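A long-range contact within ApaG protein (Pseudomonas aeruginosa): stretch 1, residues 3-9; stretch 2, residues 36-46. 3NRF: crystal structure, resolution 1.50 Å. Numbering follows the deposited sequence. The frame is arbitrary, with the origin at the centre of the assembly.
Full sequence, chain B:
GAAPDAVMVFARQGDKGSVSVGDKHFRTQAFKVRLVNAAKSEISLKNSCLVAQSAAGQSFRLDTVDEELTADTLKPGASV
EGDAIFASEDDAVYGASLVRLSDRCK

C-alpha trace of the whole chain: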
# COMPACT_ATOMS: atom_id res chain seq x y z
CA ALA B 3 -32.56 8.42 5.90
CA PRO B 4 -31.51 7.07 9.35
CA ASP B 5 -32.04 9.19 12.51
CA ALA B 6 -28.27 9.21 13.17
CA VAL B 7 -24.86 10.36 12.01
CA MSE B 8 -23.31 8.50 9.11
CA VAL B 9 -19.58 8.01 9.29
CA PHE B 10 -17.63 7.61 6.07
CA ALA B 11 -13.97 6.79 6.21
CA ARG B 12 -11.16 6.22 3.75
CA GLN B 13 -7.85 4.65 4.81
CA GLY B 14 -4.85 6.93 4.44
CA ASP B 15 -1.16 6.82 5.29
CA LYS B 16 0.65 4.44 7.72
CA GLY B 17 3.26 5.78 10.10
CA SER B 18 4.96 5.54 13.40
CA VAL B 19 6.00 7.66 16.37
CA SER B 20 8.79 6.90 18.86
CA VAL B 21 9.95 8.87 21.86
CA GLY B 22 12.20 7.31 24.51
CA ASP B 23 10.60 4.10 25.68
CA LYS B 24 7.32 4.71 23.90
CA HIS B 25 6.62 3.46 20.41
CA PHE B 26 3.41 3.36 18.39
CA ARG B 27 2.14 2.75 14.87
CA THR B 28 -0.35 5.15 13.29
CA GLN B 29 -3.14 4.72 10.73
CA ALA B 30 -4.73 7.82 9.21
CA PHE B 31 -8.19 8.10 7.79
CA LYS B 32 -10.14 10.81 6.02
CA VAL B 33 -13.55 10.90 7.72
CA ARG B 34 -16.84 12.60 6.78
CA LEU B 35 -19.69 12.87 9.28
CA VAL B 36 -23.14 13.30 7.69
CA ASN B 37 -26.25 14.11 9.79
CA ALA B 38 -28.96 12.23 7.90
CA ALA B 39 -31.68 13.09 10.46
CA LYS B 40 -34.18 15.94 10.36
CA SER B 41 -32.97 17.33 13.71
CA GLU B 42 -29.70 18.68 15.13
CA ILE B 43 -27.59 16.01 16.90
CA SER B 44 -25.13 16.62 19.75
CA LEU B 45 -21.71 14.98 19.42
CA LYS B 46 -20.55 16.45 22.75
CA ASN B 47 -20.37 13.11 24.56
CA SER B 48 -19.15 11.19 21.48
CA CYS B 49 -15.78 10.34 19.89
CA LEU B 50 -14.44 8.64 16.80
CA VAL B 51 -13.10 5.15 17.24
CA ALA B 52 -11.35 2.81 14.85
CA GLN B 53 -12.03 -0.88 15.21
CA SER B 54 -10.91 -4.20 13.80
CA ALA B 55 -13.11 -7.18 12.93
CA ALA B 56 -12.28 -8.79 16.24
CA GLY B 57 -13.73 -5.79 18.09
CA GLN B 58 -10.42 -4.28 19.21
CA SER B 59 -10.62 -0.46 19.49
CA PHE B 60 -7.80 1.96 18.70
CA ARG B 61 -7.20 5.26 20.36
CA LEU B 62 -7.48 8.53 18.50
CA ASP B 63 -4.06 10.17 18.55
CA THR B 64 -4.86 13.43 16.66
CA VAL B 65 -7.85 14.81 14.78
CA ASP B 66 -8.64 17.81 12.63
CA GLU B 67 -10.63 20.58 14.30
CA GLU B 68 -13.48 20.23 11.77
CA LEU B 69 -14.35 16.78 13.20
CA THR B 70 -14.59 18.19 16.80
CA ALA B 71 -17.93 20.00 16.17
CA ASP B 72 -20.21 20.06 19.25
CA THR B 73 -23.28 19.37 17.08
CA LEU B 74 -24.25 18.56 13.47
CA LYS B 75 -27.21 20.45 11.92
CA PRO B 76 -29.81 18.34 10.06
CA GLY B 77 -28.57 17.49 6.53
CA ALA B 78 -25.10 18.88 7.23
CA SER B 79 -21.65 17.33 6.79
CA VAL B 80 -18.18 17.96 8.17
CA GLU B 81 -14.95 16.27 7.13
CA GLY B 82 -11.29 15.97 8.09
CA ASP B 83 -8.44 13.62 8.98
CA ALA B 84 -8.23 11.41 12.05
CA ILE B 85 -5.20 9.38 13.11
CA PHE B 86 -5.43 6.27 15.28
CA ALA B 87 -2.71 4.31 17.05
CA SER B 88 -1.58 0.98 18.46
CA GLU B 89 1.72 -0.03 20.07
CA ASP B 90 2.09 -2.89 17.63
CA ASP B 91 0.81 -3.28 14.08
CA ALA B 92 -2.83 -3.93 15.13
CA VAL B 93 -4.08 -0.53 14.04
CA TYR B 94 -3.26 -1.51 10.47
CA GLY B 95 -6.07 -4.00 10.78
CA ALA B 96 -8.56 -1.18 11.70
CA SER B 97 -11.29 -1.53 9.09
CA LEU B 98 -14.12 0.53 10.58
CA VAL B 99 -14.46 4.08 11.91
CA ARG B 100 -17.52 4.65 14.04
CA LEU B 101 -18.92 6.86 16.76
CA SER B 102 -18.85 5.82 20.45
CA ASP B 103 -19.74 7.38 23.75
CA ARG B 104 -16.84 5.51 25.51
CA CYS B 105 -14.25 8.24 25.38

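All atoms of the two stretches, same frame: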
# COMPACT_ATOMS: atom_id res chain seq x y z
N ALA B 3 -33.94 8.34 5.35
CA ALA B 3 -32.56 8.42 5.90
C ALA B 3 -32.57 8.10 7.41
O ALA B 3 -33.53 8.46 8.11
CB ALA B 3 -31.97 9.81 5.65
N PRO B 4 -31.51 7.43 7.91
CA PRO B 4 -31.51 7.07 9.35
C PRO B 4 -31.45 8.28 10.29
O PRO B 4 -30.89 9.34 9.93
CB PRO B 4 -30.26 6.19 9.50
CG PRO B 4 -29.39 6.51 8.31
CD PRO B 4 -30.29 6.99 7.21
N ASP B 5 -32.01 8.12 11.49
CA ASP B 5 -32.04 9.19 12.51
C ASP B 5 -30.71 9.25 13.30
O ASP B 5 -30.71 9.34 14.54
CB ASP B 5 -33.23 8.98 13.46
CG ASP B 5 -33.47 10.17 14.39
OD1 ASP B 5 -33.21 11.33 13.99
OD2 ASP B 5 -33.94 9.95 15.53
N ALA B 6 -29.60 9.24 12.57
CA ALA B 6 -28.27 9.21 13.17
C ALA B 6 -27.19 9.76 12.23
O ALA B 6 -27.41 10.07 11.04
CB ALA B 6 -27.93 7.80 13.58
N VAL B 7 -26.00 9.88 12.77
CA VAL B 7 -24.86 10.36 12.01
C VAL B 7 -24.20 9.21 11.26
O VAL B 7 -23.91 8.13 11.80
CB VAL B 7 -23.86 11.13 12.92
CG1 VAL B 7 -22.59 11.57 12.15
CG2 VAL B 7 -24.57 12.34 13.57
N MSE B 8 -23.98 9.45 9.98
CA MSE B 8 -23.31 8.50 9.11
C MSE B 8 -21.83 8.86 9.11
O MSE B 8 -21.45 10.04 9.01
CB MSE B 8 -23.86 8.58 7.72
CG MSE B 8 -25.32 8.48 7.69
SE MSE B 8 -26.00 8.40 5.88
CE MSE B 8 -24.96 6.95 5.20
N VAL B 9 -21.00 7.85 9.25
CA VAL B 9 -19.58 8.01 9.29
C VAL B 9 -18.92 7.32 8.12
O VAL B 9 -18.92 6.09 8.02
CB VAL B 9 -18.96 7.38 10.59
CG1 VAL B 9 -17.47 7.62 10.66
CG2 VAL B 9 -19.68 7.98 11.82
N VAL B 36 -21.95 12.81 8.37
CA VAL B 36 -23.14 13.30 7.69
C VAL B 36 -24.38 13.10 8.57
O VAL B 36 -24.73 11.96 8.88
CB VAL B 36 -23.38 12.57 6.32
CG1 VAL B 36 -24.64 13.13 5.62
CG2 VAL B 36 -22.15 12.69 5.41
N ASN B 37 -25.03 14.20 8.97
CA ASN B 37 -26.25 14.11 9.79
C ASN B 37 -27.41 13.88 8.87
O ASN B 37 -27.90 14.83 8.24
CB ASN B 37 -26.47 15.36 10.68
CG ASN B 37 -27.78 15.29 11.52
OD1 ASN B 37 -28.56 14.35 11.41
ND2 ASN B 37 -28.01 16.30 12.34
N ALA B 38 -27.85 12.62 8.78
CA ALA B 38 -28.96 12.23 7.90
C ALA B 38 -30.34 12.58 8.46
O ALA B 38 -31.32 12.65 7.72
CB ALA B 38 -28.88 10.72 7.62
N ALA B 39 -30.42 12.78 9.78
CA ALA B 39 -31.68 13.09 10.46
C ALA B 39 -32.24 14.47 10.15
O ALA B 39 -31.57 15.33 9.57
CB ALA B 39 -31.50 12.94 11.98
N LYS B 40 -33.50 14.67 10.55
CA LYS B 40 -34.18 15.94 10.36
C LYS B 40 -34.01 16.89 11.55
O LYS B 40 -34.55 17.99 11.54
CB LYS B 40 -35.68 15.73 10.07
CG LYS B 40 -36.01 15.24 8.65
CD LYS B 40 -35.49 16.22 7.58
CE LYS B 40 -36.09 15.97 6.18
NZ LYS B 40 -37.56 16.27 6.11
N SER B 41 -33.25 16.47 12.56
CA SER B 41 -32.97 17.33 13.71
C SER B 41 -31.47 17.43 13.99
O SER B 41 -30.69 16.60 13.57
CB SER B 41 -33.68 16.82 14.95
OG SER B 41 -33.23 15.53 15.27
N GLU B 42 -31.09 18.47 14.74
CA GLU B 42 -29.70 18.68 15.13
C GLU B 42 -29.31 17.60 16.15
O GLU B 42 -30.13 17.21 16.99
CB GLU B 42 -29.55 20.08 15.71
CG GLU B 42 -28.17 20.48 16.05
CD GLU B 42 -28.07 21.94 16.41
OE1 GLU B 42 -29.12 22.66 16.49
OE2 GLU B 42 -26.93 22.41 16.58
N ILE B 43 -28.08 17.09 16.04
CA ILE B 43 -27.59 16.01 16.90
C ILE B 43 -26.33 16.45 17.64
O ILE B 43 -25.40 16.97 17.02
CB ILE B 43 -27.31 14.72 16.03
CG1 ILE B 43 -28.62 14.19 15.42
CG2 ILE B 43 -26.65 13.60 16.84
CD1 ILE B 43 -28.47 12.97 14.48
N SER B 44 -26.31 16.30 18.97
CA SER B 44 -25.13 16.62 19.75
C SER B 44 -24.10 15.52 19.61
O SER B 44 -24.45 14.34 19.65
CB SER B 44 -25.44 16.78 21.25
OG SER B 44 -24.24 17.11 21.95
N LEU B 45 -22.84 15.91 19.45
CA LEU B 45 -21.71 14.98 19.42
C LEU B 45 -20.82 15.24 20.64
O LEU B 45 -19.70 14.73 20.73
CB LEU B 45 -20.91 15.17 18.13
CG LEU B 45 -21.62 14.85 16.81
CD1 LEU B 45 -20.71 15.20 15.65
CD2 LEU B 45 -22.05 13.40 16.74
N LYS B 46 -21.33 16.01 21.59
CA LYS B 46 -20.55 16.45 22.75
C LYS B 46 -19.98 15.27 23.52
O LYS B 46 -18.83 15.28 23.89
CB LYS B 46 -21.40 17.33 23.69
CG LYS B 46 -20.59 18.05 24.78
CD LYS B 46 -21.47 18.89 25.75
CE LYS B 46 -22.10 20.11 25.07
NZ LYS B 46 -21.08 21.09 24.57

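What fixes the two stretches in register? A short antiparallel pairing does, in which Met8 and Val36 exchange two backbone hydrogen bonds: Met8 N to Val36 O at 2.8 Å, nearly straight, and Val36 N to Met8 O at 2.9 Å. Val7 sits opposite Asn37 in the neighbouring non-hydrogen-bonded pair, where Val7 CA packs 3.5 Å from Val36 O in a CA-H...O contact. Past the strand the pairing loosens, and Ala38 N reaches Ala6 O in a weak hydrogen bond of 3.4 Å.

Which bump fills the hollow on the face of Val7? With chi1 in the t well, Val7 sends CG2 between the ends of two longer side chains, 4.1 Å from Ile43 CD1 and 4.2 Å from Leu45 CD2. The branched valine is buried here, and the apolar tips of Ile43 and Leu45 make a greasy wall for it. Ile43 CD1 also lies 4.0 Å from Ala6 CA, so it packs against backbone as well as side chain.

How is the other face filled? Met8, a selenomethionine, sets its CB 4.3 Å from Val36 CB, while its SE lies 4.1 Å from Ala38 CB. That small methyl is a shared knob: Ala3 CB is 3.8 Å from Ala38 CB, Pro4 CD is 4.0 Å from it, and Pro4 O comes within 3.4 Å of it. Ala38 suits so crowded a place because its side chain is a single methyl.

What shapes the turn that meets Asp5? Asn37 helps from within its own stretch: its ND2 donates to Ser41 O at 3.0 Å, and its OD1 accepts a weak hydrogen bond from Ala39 N at 2.9 Å. Ala39 points its methyl toward stretch 1, where poorly ordered Asp5 brings OD1 to 3.1 Å from Ala39 CB. Altogether the contact buries 495 Å², both sides summed.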